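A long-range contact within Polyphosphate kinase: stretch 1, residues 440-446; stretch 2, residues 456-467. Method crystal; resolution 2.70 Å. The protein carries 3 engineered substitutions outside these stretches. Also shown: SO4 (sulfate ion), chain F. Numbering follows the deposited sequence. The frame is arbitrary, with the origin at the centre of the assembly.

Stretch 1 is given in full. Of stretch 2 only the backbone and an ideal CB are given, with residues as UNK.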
# COMPACT_ATOMS: atom_id res chain seq x y z
N ALA A 440 -13.83 -10.95 -19.37
CA ALA A 440 -13.18 -10.55 -20.62
C ALA A 440 -12.02 -9.58 -20.43
O ALA A 440 -12.07 -8.68 -19.59
CB ALA A 440 -14.21 -9.95 -21.56
N LYS A 441 -10.95 -9.76 -21.20
CA LYS A 441 -9.75 -8.94 -21.06
C LYS A 441 -9.49 -8.16 -22.36
O LYS A 441 -8.59 -8.50 -23.13
CB LYS A 441 -8.54 -9.82 -20.73
CG LYS A 441 -8.78 -10.98 -19.75
CD LYS A 441 -8.75 -10.48 -18.33
CE LYS A 441 -8.81 -11.62 -17.33
NZ LYS A 441 -8.92 -11.08 -15.95
N THR A 442 -10.29 -7.12 -22.59
CA THR A 442 -10.22 -6.35 -23.83
C THR A 442 -10.08 -4.85 -23.60
O THR A 442 -10.60 -4.31 -22.63
CB THR A 442 -11.48 -6.57 -24.69
OG1 THR A 442 -12.62 -6.08 -23.98
CG2 THR A 442 -11.70 -8.04 -25.01
N ALA A 443 -9.37 -4.18 -24.51
CA ALA A 443 -9.36 -2.72 -24.58
C ALA A 443 -9.78 -2.29 -25.98
O ALA A 443 -9.71 -3.08 -26.93
CB ALA A 443 -7.99 -2.17 -24.23
N LEU A 444 -10.21 -1.04 -26.12
CA LEU A 444 -10.74 -0.58 -27.39
C LEU A 444 -10.48 0.88 -27.60
O LEU A 444 -10.89 1.70 -26.79
CB LEU A 444 -12.25 -0.79 -27.45
CG LEU A 444 -12.93 -0.37 -28.75
CD1 LEU A 444 -12.47 -1.23 -29.93
CD2 LEU A 444 -14.42 -0.46 -28.58
N ILE A 445 -9.79 1.21 -28.69
CA ILE A 445 -9.57 2.60 -29.06
C ILE A 445 -10.35 2.89 -30.34
O ILE A 445 -10.14 2.22 -31.35
CB ILE A 445 -8.08 2.90 -29.28
CG1 ILE A 445 -7.30 2.68 -27.99
CG2 ILE A 445 -7.89 4.32 -29.70
CD1 ILE A 445 -5.88 2.31 -28.23
N LEU A 446 -11.25 3.87 -30.28
CA LEU A 446 -12.09 4.19 -31.44
C LEU A 446 -11.73 5.54 -32.08
O LEU A 446 -11.53 6.56 -31.39
CB LEU A 446 -13.58 4.15 -31.08
CG LEU A 446 -14.21 2.82 -30.65
CD1 LEU A 446 -15.60 3.05 -30.11
CD2 LEU A 446 -14.23 1.76 -31.78
N UNK A 456 -13.87 2.58 -36.61
CA UNK A 456 -12.50 2.29 -37.00
C UNK A 456 -11.65 2.43 -35.75
O UNK A 456 -11.96 3.25 -34.87
CB UNK A 456 -12.02 3.21 -38.12
N UNK A 457 -10.60 1.63 -35.64
CA UNK A 457 -9.75 1.71 -34.47
C UNK A 457 -8.90 0.50 -34.16
O UNK A 457 -8.49 -0.23 -35.06
CB UNK A 457 -10.63 2.00 -33.25
N UNK A 458 -8.63 0.31 -32.87
CA UNK A 458 -7.73 -0.73 -32.40
C UNK A 458 -8.39 -1.53 -31.28
O UNK A 458 -8.91 -0.97 -30.32
CB UNK A 458 -6.41 -0.12 -31.92
N UNK A 459 -8.37 -2.85 -31.43
CA UNK A 459 -8.82 -3.72 -30.36
C UNK A 459 -7.62 -4.42 -29.77
O UNK A 459 -6.76 -4.91 -30.50
CB UNK A 459 -9.85 -4.73 -30.86
N UNK A 460 -7.55 -4.43 -28.44
CA UNK A 460 -6.55 -5.21 -27.71
C UNK A 460 -7.28 -6.32 -26.97
O UNK A 460 -8.21 -6.04 -26.22
CB UNK A 460 -5.75 -4.34 -26.74
N UNK A 461 -6.87 -7.57 -27.21
CA UNK A 461 -7.48 -8.76 -26.57
C UNK A 461 -6.43 -9.65 -25.96
O UNK A 461 -5.35 -9.81 -26.53
CB UNK A 461 -8.30 -9.56 -27.58
N UNK A 462 -6.75 -10.27 -24.84
CA UNK A 462 -5.71 -10.85 -24.00
C UNK A 462 -6.13 -12.03 -23.15
O UNK A 462 -7.30 -12.14 -22.76
CB UNK A 462 -5.15 -9.76 -23.08
N UNK A 463 -5.16 -12.88 -22.83
CA UNK A 463 -5.40 -14.04 -21.97
C UNK A 463 -5.34 -13.69 -20.49
O UNK A 463 -5.81 -14.47 -19.66
CB UNK A 463 -4.38 -15.14 -22.28
N UNK A 464 -4.75 -12.54 -20.16
CA UNK A 464 -4.80 -12.02 -18.80
C UNK A 464 -4.90 -10.51 -18.73
O UNK A 464 -5.14 -9.86 -19.74
CB UNK A 464 -3.56 -12.48 -18.03
N UNK A 465 -4.70 -9.96 -17.54
CA UNK A 465 -4.83 -8.52 -17.30
C UNK A 465 -3.65 -7.72 -17.86
O UNK A 465 -2.55 -8.26 -17.98
CB UNK A 465 -4.96 -8.26 -15.80
N UNK A 466 -3.89 -6.46 -18.21
CA UNK A 466 -2.85 -5.61 -18.82
C UNK A 466 -1.92 -5.07 -17.74
O UNK A 466 -0.72 -4.85 -17.96
CB UNK A 466 -3.48 -4.45 -19.60
N UNK A 467 -2.52 -4.84 -16.57
CA UNK A 467 -1.82 -4.31 -15.42
C UNK A 467 -1.03 -5.39 -14.70
O UNK A 467 -1.62 -6.26 -14.04
CB UNK A 467 -2.81 -3.65 -14.46
S SO4 F . -7.74 -14.87 -14.18
O1 SO4 F . -6.32 -14.95 -13.81
O2 SO4 F . -8.48 -15.89 -13.43
O3 SO4 F . -8.25 -13.54 -13.85
O4 SO4 F . -7.87 -15.03 -15.62

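The two strands run antiparallel, their directions 172° apart. Because a strand is extended, the side chains of 457 to 461 fall alternately on the two faces of the sheet.

At position 456 CA-to-CB points away and the ideal CB has nothing of stretch 1 within 5.5 Å; many residues would suit, and Q456 is deposited.

Position 457 is decided by its backbone. With phi/psi of 159/-150, a CB would jam against the preceding carbonyl and lie 2.0 Å from I445 O. Only glycine fits, and G457 uses the room to bring its CA within 3.2 Å of I445 O, a CA-H...O contact.

Position 458 pairs with I445, the backbones joined by I445 N to 458 O (2.9 Å) and 458 N to I445 O (2.9 Å). Its ideal CB is 4.3 Å from I445 CB, an apolar neighbour that favours valine, isoleucine or leucine. I458 is branched at CB, which suits an extended strand, and packs against I445.

Position 459 shares a face with L444, whose CD1 lies 4.5 Å from the ideal CB. A small or apolar side chain would suit; A459 meets L444 CD1 with its CB.

At position 460 the ideal CB sits 4.0 Å from A443 CB. Alanine opposite offers little bulk, so a larger apolar chain is reasonable. L460 places its CB 3.9 Å from A443 CB, while A443 N to L460 O (2.8 Å) and L460 N to A443 O (3.0 Å) bind the backbones.

Position 461 lies beside T442, its ideal CB 4.5 Å from T442 CG2. That methyl would accept valine, leucine or threonine; L461 brings CD2 to 3.8 Å from T442 CG2.

At position 462 CA-to-CB points sideways, and the ideal CB lies 3.7 Å from K441 O; small or polar residues are plausible. S462 turns its OG to its own stretch, donating to the O of 464 at 2.9 Å.

Positions 463 and 464 point away and say little about residue type; they are T463 and G464, and G464 O approaches K441 CB at 3.5 Å.

Position 465 has its ideal CB 4.9 Å from K441 NZ, so an acceptor, aspartate, asparagine or glutamate, is attractive. N465 accepts from K441 NZ through OD1 at 2.7 Å; K441 NZ also makes a weak 3.3 Å hydrogen bond to sulfate O3.

From position 466 only a long side chain could reach stretch 1. F466 does, its CE2 3.9 Å from A443 CB, with A443 N at the ring edge, 3.8 Å from F466 CZ.

Position 467 is out of reach; it is N467.

Stretch 2, residues 456-467: QGIALLSTGNFN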
# COMPACT_ATOMS: atom_id res chain seq x y z
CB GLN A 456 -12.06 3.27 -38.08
CG GLN A 456 -11.13 2.72 -39.14
CD GLN A 456 -11.08 3.62 -40.36
OE1 GLN A 456 -12.10 3.84 -41.02
NE2 GLN A 456 -9.89 4.13 -40.68
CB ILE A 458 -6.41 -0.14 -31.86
CG1 ILE A 458 -5.66 0.63 -32.94
CG2 ILE A 458 -5.52 -1.23 -31.36
CD1 ILE A 458 -4.48 1.46 -32.42
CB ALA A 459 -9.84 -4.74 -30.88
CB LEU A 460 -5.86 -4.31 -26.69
CG LEU A 460 -4.61 -3.51 -27.06
CD1 LEU A 460 -4.70 -2.91 -28.44
CD2 LEU A 460 -4.39 -2.42 -26.03
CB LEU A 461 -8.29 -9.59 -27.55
CG LEU A 461 -9.52 -8.87 -28.07
CD1 LEU A 461 -9.22 -8.19 -29.42
CD2 LEU A 461 -10.64 -9.88 -28.20
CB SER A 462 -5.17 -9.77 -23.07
OG SER A 462 -4.05 -10.27 -22.37
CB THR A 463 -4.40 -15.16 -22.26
OG1 THR A 463 -3.07 -14.71 -21.95
CG2 THR A 463 -4.47 -15.54 -23.71
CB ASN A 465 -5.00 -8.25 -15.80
CG ASN A 465 -6.24 -8.94 -15.22
OD1 ASN A 465 -6.41 -10.15 -15.35
ND2 ASN A 465 -7.09 -8.16 -14.56
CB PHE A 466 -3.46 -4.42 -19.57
CG PHE A 466 -4.42 -4.79 -20.67
CD1 PHE A 466 -3.99 -5.49 -21.79
CD2 PHE A 466 -5.76 -4.40 -20.59
CE1 PHE A 466 -4.87 -5.82 -22.81
CE2 PHE A 466 -6.66 -4.72 -21.61
CZ PHE A 466 -6.21 -5.43 -22.72
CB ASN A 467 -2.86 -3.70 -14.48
CG ASN A 467 -2.25 -2.71 -13.51
OD1 ASN A 467 -1.28 -2.03 -13.84
ND2 ASN A 467 -2.84 -2.61 -12.32
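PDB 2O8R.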